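Long-range contacts in exopolysaccharide biosynthesis protein (Pantoea stewartii subsp. stewartii DC283, PDB 6TGF), which modifies glycan of the bacterial biofilm, probably as a hydrolase, and has a bacteriophage tailspike-like parallel beta-helix fold: residues V311-S316 and N343-L348; I333-T338 and F365-G370; W386-C391 and F419-C424. All coordinates share one frame; numbering follows the deposited sequence.

Overall arrangement
All three contacts join successive coils of the parallel beta-helix. Contact 1 lies at the surface, where two loops meet, and rests on the buried amide of Q345. Contact 2 is partly buried and takes in strand ends and the turns after them. Contact 3 is also partly buried, with three parallel bridges against two in contact 2, an offset aromatic pair and cysteine packing. Contacts 1 and 2 touch, among other places where N343 ND2 bonds to G336 O, and their segments alternate along the chain. Contacts 2 and 3 involve neighbouring strands, 356-366 and 380-389, and touch through backbone atoms of F365 with Y387 and S389. Contacts 1 and 3, centres about 17 Å apart, do not touch.

Contact 1. Residues V311-S316 and N343-L348; sequences VSDGQS and NRQGLL
The two backbones come nearest at G314 and Q345, whose CA atoms are 5.1 Å apart. There is no strand pairing between these loops. The Q345 side chain makes most of the contact. CG is anti to the backbone N (chi1 -176°), and the chain stays extended beyond it. The extended chain carries the amide in among residues 312-316. There OE1 of Q345 takes a weak bond from G314 N at 2.9 Å. NE2 of Q345 gives weak, bent bonds to S312 OG and S316 OG. Both hydroxyls have a second partner: S312 OG bonds to V280 O and S316 OG to F318 O. Three weak bonds across the contact reach the buried amide. N343 lies with its CB 3.7 Å from G314 O. Its OD1 receives Q345 N in the carbonyl plane, on a lone pair, at 3.1 Å. This is an Asx turn, as is the one in which D313 OD1 accepts from Q315 N. N343 ND2 bonds to K341 O and G336 O. A water links G314 O to R344 N. The loop 311-316 leads from strand 308-311 to strand 318-324. Strand 346-350 pairs with strand 318-324, and Q345 touches V319 at that border.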
# COMPACT_ATOMS: atom_id res chain seq x y z
N VAL B 311 5.53 27.47 -10.95
CA VAL B 311 5.32 28.80 -10.31
C VAL B 311 4.57 29.66 -11.33
O VAL B 311 4.85 29.52 -12.54
CB VAL B 311 6.66 29.40 -9.85
CG1 VAL B 311 7.44 30.07 -10.97
CG2 VAL B 311 6.49 30.36 -8.69
N SER B 312 3.61 30.48 -10.88
CA SER B 312 2.66 31.21 -11.75
C SER B 312 2.47 32.65 -11.25
O SER B 312 3.25 33.08 -10.38
CB SER B 312 1.35 30.47 -11.83
OG SER B 312 0.48 31.06 -12.79
N ASP B 313 1.48 33.36 -11.82
CA ASP B 313 1.25 34.81 -11.62
C ASP B 313 0.02 35.05 -10.72
O ASP B 313 -0.15 36.20 -10.27
CB ASP B 313 1.10 35.53 -12.96
CG ASP B 313 0.04 34.95 -13.88
OD1 ASP B 313 -0.63 33.99 -13.47
OD2 ASP B 313 -0.10 35.47 -15.01
N GLY B 314 -0.81 34.02 -10.50
CA GLY B 314 -1.98 34.08 -9.60
C GLY B 314 -3.22 34.64 -10.29
O GLY B 314 -4.23 34.83 -9.59
N GLN B 315 -3.16 34.88 -11.60
CA GLN B 315 -4.20 35.63 -12.37
C GLN B 315 -5.35 34.69 -12.76
O GLN B 315 -6.48 35.19 -12.89
CB GLN B 315 -3.58 36.30 -13.59
CG GLN B 315 -2.51 37.33 -13.24
CD GLN B 315 -2.94 38.28 -12.15
OE1 GLN B 315 -3.88 39.06 -12.31
NE2 GLN B 315 -2.26 38.22 -11.02
N SER B 316 -5.07 33.39 -12.95
CA SER B 316 -6.08 32.35 -13.27
C SER B 316 -6.49 31.63 -11.99
O SER B 316 -5.68 31.48 -11.08
CB SER B 316 -5.55 31.38 -14.30
OG SER B 316 -4.38 30.72 -13.83
N ASN B 343 -3.36 35.51 -3.66
CA ASN B 343 -4.15 35.11 -4.85
C ASN B 343 -5.05 33.92 -4.49
O ASN B 343 -5.02 33.50 -3.32
CB ASN B 343 -3.22 34.78 -6.03
CG ASN B 343 -2.28 33.63 -5.74
OD1 ASN B 343 -2.66 32.47 -5.87
ND2 ASN B 343 -1.05 33.94 -5.37
N ARG B 344 -5.82 33.42 -5.47
CA ARG B 344 -6.71 32.24 -5.32
C ARG B 344 -6.47 31.26 -6.48
O ARG B 344 -7.45 30.69 -6.99
CB ARG B 344 -8.18 32.67 -5.30
CG ARG B 344 -8.54 33.65 -4.20
CD ARG B 344 -10.05 33.86 -4.17
NE ARG B 344 -10.49 34.63 -3.02
CZ ARG B 344 -10.64 35.95 -2.99
NH1 ARG B 344 -10.40 36.69 -4.07
NH2 ARG B 344 -11.05 36.54 -1.88
N GLN B 345 -5.20 31.07 -6.87
CA GLN B 345 -4.80 30.17 -7.98
C GLN B 345 -4.50 28.78 -7.42
O GLN B 345 -3.60 28.68 -6.56
CB GLN B 345 -3.59 30.74 -8.72
CG GLN B 345 -3.18 29.91 -9.94
CD GLN B 345 -2.20 30.65 -10.82
OE1 GLN B 345 -1.21 31.20 -10.34
NE2 GLN B 345 -2.46 30.65 -12.11
N GLY B 346 -5.22 27.76 -7.89
CA GLY B 346 -4.94 26.34 -7.62
C GLY B 346 -4.00 25.76 -8.66
O GLY B 346 -3.58 26.54 -9.55
N LEU B 347 -3.69 24.47 -8.58
CA LEU B 347 -2.80 23.77 -9.56
C LEU B 347 -3.63 23.23 -10.72
O LEU B 347 -3.30 23.57 -11.88
CB LEU B 347 -2.02 22.65 -8.86
CG LEU B 347 -1.17 21.77 -9.78
CD1 LEU B 347 -0.23 22.60 -10.63
CD2 LEU B 347 -0.40 20.74 -8.97
N LEU B 348 -4.65 22.42 -10.44
CA LEU B 348 -5.50 21.78 -11.48
C LEU B 348 -6.96 21.71 -11.02
O LEU B 348 -7.20 21.41 -9.83
CB LEU B 348 -4.97 20.37 -11.77
CG LEU B 348 -5.71 19.61 -12.87
CD1 LEU B 348 -4.74 18.90 -13.81
CD2 LEU B 348 -6.71 18.63 -12.29
O HOH W 1 -0.33 36.43 -7.00
O HOH W 2 -6.54 33.73 -8.62

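Contact 2. Residues I333-T338 and F365-G370; sequences IFNGNT and FNNVGG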
# COMPACT_ATOMS: atom_id res chain seq x y z
N ILE B 333 6.20 20.12 -7.61
CA ILE B 333 6.04 21.16 -6.56
C ILE B 333 5.31 22.35 -7.21
O ILE B 333 5.78 22.80 -8.27
CB ILE B 333 7.40 21.58 -5.96
CG1 ILE B 333 8.23 20.36 -5.54
CG2 ILE B 333 7.20 22.56 -4.82
CD1 ILE B 333 9.61 20.69 -5.01
N PHE B 334 4.20 22.80 -6.63
CA PHE B 334 3.50 24.05 -7.03
C PHE B 334 3.61 25.07 -5.89
O PHE B 334 2.96 24.88 -4.84
CB PHE B 334 2.03 23.79 -7.40
CG PHE B 334 1.24 25.05 -7.67
CD1 PHE B 334 1.75 26.05 -8.48
CD2 PHE B 334 -0.02 25.24 -7.11
CE1 PHE B 334 1.03 27.21 -8.73
CE2 PHE B 334 -0.74 26.39 -7.36
CZ PHE B 334 -0.22 27.38 -8.17
N ASN B 335 4.41 26.11 -6.11
CA ASN B 335 4.57 27.27 -5.18
C ASN B 335 3.62 28.38 -5.64
O ASN B 335 3.96 29.10 -6.60
CB ASN B 335 6.03 27.74 -5.12
CG ASN B 335 6.23 28.93 -4.20
OD1 ASN B 335 5.45 29.17 -3.29
ND2 ASN B 335 7.29 29.68 -4.44
N GLY B 336 2.47 28.51 -4.97
CA GLY B 336 1.40 29.48 -5.29
C GLY B 336 1.80 30.92 -5.00
O GLY B 336 1.17 31.82 -5.58
N ASN B 337 2.80 31.12 -4.13
CA ASN B 337 3.38 32.45 -3.78
C ASN B 337 2.31 33.36 -3.17
O ASN B 337 2.41 34.59 -3.35
CB ASN B 337 4.05 33.12 -4.98
CG ASN B 337 5.39 32.52 -5.34
OD1 ASN B 337 6.23 32.28 -4.47
ND2 ASN B 337 5.63 32.30 -6.62
N THR B 338 1.33 32.80 -2.45
CA THR B 338 0.21 33.55 -1.81
C THR B 338 0.74 34.30 -0.58
O THR B 338 0.08 35.28 -0.17
CB THR B 338 -0.96 32.63 -1.45
OG1 THR B 338 -2.12 33.44 -1.27
CG2 THR B 338 -0.72 31.81 -0.21
N PHE B 365 2.38 21.08 -2.26
CA PHE B 365 1.61 22.34 -2.37
C PHE B 365 2.15 23.35 -1.34
O PHE B 365 1.83 23.23 -0.15
CB PHE B 365 0.11 22.07 -2.17
CG PHE B 365 -0.45 21.01 -3.08
CD1 PHE B 365 -0.56 21.23 -4.44
CD2 PHE B 365 -0.85 19.78 -2.57
CE1 PHE B 365 -1.07 20.25 -5.28
CE2 PHE B 365 -1.36 18.80 -3.41
CZ PHE B 365 -1.47 19.03 -4.76
N ASN B 366 2.96 24.30 -1.81
CA ASN B 366 3.58 25.37 -0.97
C ASN B 366 2.89 26.70 -1.27
O ASN B 366 2.90 27.12 -2.44
CB ASN B 366 5.08 25.48 -1.22
CG ASN B 366 5.84 24.22 -0.88
OD1 ASN B 366 5.48 23.50 0.05
ND2 ASN B 366 6.90 23.94 -1.63
N ASN B 367 2.30 27.33 -0.25
CA ASN B 367 1.75 28.72 -0.30
C ASN B 367 0.71 28.82 -1.43
O ASN B 367 0.77 29.81 -2.19
CB ASN B 367 2.87 29.75 -0.49
CG ASN B 367 4.09 29.46 0.36
OD1 ASN B 367 4.06 29.67 1.58
ND2 ASN B 367 5.15 28.98 -0.26
N VAL B 368 -0.19 27.85 -1.52
CA VAL B 368 -1.30 27.83 -2.53
C VAL B 368 -2.47 28.63 -1.96
O VAL B 368 -2.96 28.26 -0.87
CB VAL B 368 -1.70 26.39 -2.91
CG1 VAL B 368 -2.92 26.37 -3.83
CG2 VAL B 368 -0.54 25.65 -3.56
N GLY B 369 -2.89 29.68 -2.66
CA GLY B 369 -3.98 30.59 -2.26
C GLY B 369 -5.35 30.05 -2.67
O GLY B 369 -6.30 30.25 -1.90
N GLY B 370 -5.43 29.39 -3.83
CA GLY B 370 -6.68 28.80 -4.37
C GLY B 370 -6.89 27.37 -3.90
O GLY B 370 -6.21 26.96 -2.94
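The first torsions of N335 and N367 set where each CG lies, and the two amides meet beyond them. N335 has CG anti to its backbone N (chi1 179°). N367 has CG beside its own backbone N (chi1 -43°). The two amides cross obliquely, with their planes 64° apart. N367 ND2 donates to N335 OD1 at 3.1 Å. The donor stands above the N335 carbonyl plane, while the acceptor lies in the plane of the N367 amide. OD1 of N335 also takes a weak bond from N337 N, two residues further on. I333 CG2 packs against N366 ND2 at 3.5 Å. The N366 side chain is also near a bound 1,2-ethanediol, probably from the crystallisation liquor.

The backbones run parallel, as stacked coils of the tailspike-like beta-helix do. F334 pairs with F365 and N335 with N366. N366 N bonds to F334 O at 3.1 Å, and G336 N bonds to N366 O at 2.9 Å. N335 and N366 lie on one face of the sheet. F334 and F365 lie on the other, where both touch L347 of strand 346-350.

The F334 side chain crosses V368 at about a right angle. V368 CG2 reaches CD2 of the F334 ring obliquely, at 3.6 Å. G336 N lies over the centre of one face of that ring.

Beyond the strands the two turns stay together. T338 N bonds to N367 O at 3.1 Å. T338 CG2 also rests against that carbonyl. T338 OG1 lies 3.5 Å from G369 CA and has a weak bond from N343 N.

Contact 3. Residues W386-C391 and F419-C424; sequences WYASAC and FNAQHC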
# COMPACT_ATOMS: atom_id res chain seq x y z
N TRP B 386 1.61 13.06 -0.86
CA TRP B 386 1.34 14.50 -1.13
C TRP B 386 1.53 15.31 0.16
O TRP B 386 1.19 14.80 1.24
CB TRP B 386 -0.04 14.72 -1.75
CG TRP B 386 -1.20 14.22 -0.93
CD1 TRP B 386 -1.69 12.95 -0.89
CD2 TRP B 386 -2.04 15.00 -0.06
NE1 TRP B 386 -2.77 12.88 -0.06
CE2 TRP B 386 -3.01 14.12 0.47
CE3 TRP B 386 -2.06 16.35 0.33
CZ2 TRP B 386 -3.98 14.55 1.37
CZ3 TRP B 386 -3.03 16.76 1.21
CH2 TRP B 386 -3.98 15.88 1.73
N TYR B 387 2.08 16.51 0.02
CA TYR B 387 2.46 17.42 1.14
C TYR B 387 1.89 18.81 0.84
O TYR B 387 2.01 19.27 -0.31
CB TYR B 387 3.98 17.39 1.32
CG TYR B 387 4.58 16.00 1.39
CD1 TYR B 387 4.84 15.28 0.24
CD2 TYR B 387 4.87 15.41 2.60
CE1 TYR B 387 5.38 14.01 0.29
CE2 TYR B 387 5.41 14.13 2.67
CZ TYR B 387 5.67 13.43 1.51
OH TYR B 387 6.20 12.17 1.57
N ALA B 388 1.27 19.45 1.84
CA ALA B 388 0.72 20.82 1.77
C ALA B 388 1.32 21.66 2.90
O ALA B 388 1.19 21.25 4.07
CB ALA B 388 -0.79 20.78 1.84
N SER B 389 1.96 22.79 2.56
CA SER B 389 2.61 23.72 3.52
C SER B 389 2.06 25.14 3.32
O SER B 389 2.22 25.69 2.21
CB SER B 389 4.11 23.71 3.37
OG SER B 389 4.69 24.85 3.98
N ALA B 390 1.45 25.70 4.37
CA ALA B 390 1.05 27.12 4.47
C ALA B 390 0.13 27.50 3.30
O ALA B 390 0.34 28.58 2.70
CB ALA B 390 2.28 27.99 4.52
N CYS B 391 -0.86 26.66 3.00
CA CYS B 391 -1.90 26.90 1.96
C CYS B 391 -3.14 27.49 2.63
O CYS B 391 -3.56 26.95 3.67
CB CYS B 391 -2.24 25.62 1.21
SG CYS B 391 -0.80 24.87 0.40
N PHE B 419 0.41 11.23 3.52
CA PHE B 419 0.33 12.70 3.32
C PHE B 419 0.66 13.44 4.63
O PHE B 419 0.58 12.83 5.71
CB PHE B 419 -1.03 13.11 2.76
CG PHE B 419 -2.23 12.79 3.62
CD1 PHE B 419 -2.90 11.59 3.48
CD2 PHE B 419 -2.70 13.70 4.55
CE1 PHE B 419 -4.01 11.30 4.27
CE2 PHE B 419 -3.81 13.41 5.34
CZ PHE B 419 -4.46 12.21 5.19
N ASN B 420 1.02 14.72 4.50
CA ASN B 420 1.39 15.61 5.63
C ASN B 420 1.00 17.05 5.27
O ASN B 420 1.63 17.61 4.36
CB ASN B 420 2.87 15.46 5.99
CG ASN B 420 3.29 16.34 7.14
OD1 ASN B 420 3.67 17.49 6.94
ND2 ASN B 420 3.25 15.82 8.36
N ALA B 421 0.01 17.61 5.97
CA ALA B 421 -0.46 19.01 5.83
C ALA B 421 0.01 19.82 7.05
O ALA B 421 -0.34 19.43 8.18
CB ALA B 421 -1.96 19.05 5.69
N GLN B 422 0.78 20.89 6.81
CA GLN B 422 1.38 21.75 7.87
C GLN B 422 0.93 23.20 7.69
O GLN B 422 1.01 23.71 6.56
CB GLN B 422 2.91 21.69 7.81
CG GLN B 422 3.49 20.31 8.09
CD GLN B 422 3.42 19.91 9.54
OE1 GLN B 422 3.62 20.72 10.45
NE2 GLN B 422 3.16 18.63 9.78
N HIS B 423 0.48 23.83 8.78
CA HIS B 423 0.28 25.30 8.93
C HIS B 423 -0.65 25.85 7.84
O HIS B 423 -0.41 26.98 7.38
CB HIS B 423 1.64 26.01 8.95
CG HIS B 423 2.46 25.67 10.15
ND1 HIS B 423 2.14 26.11 11.42
CD2 HIS B 423 3.59 24.94 10.28
CE1 HIS B 423 3.03 25.67 12.28
NE2 HIS B 423 3.93 24.94 11.60
N CYS B 424 -1.68 25.09 7.45
CA CYS B 424 -2.71 25.49 6.45
C CYS B 424 -3.84 26.23 7.17
O CYS B 424 -4.44 25.63 8.08
CB CYS B 424 -3.24 24.29 5.68
SG CYS B 424 -1.99 23.50 4.65
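W386 and F419 form the aromatic part of the contact. Their side chains lie side by side and point the same way. The ring planes are 12° apart, and the centroids of the F419 ring and the W386 six-membered ring are 4.6 Å apart. The rings are slid so far that they barely overlap. W386 CZ2 sits over one face of F419, toward the rim.

Backbone bonds join strands 386-389 and 419-422, which are parallel within 2°. N420 N bonds to W386 O, A388 N to N420 O, Q422 N to A388 O at 2.8 Å, and A390 N to Q422 O at 3.0 Å. CA-H...O contacts, such as Y387 CA to N420 O, lie between them. This is the pairing of adjacent coils in a parallel beta-helix. A388 and A421 are buried on one face, and Y387, N420, S389 and Q422 lie on the other.

Sulfur packing comes next. C424 SG, past the strand end, lies 4.1 Å from A388 CB in the strand and 4.0 Å from C391 CB.

Polar groups lie on the Y387 face. The bend of Q422 at chi2 (-74°) turns CD back. Q422 NE2 donates to N420 OD1 at 3.1 Å and to E446. Y387 CD2 rests on N420 CB at 3.9 Å. The Y387 ring makes a cation-pi contact with R364, and its OH bonds to R359 of the second subunit.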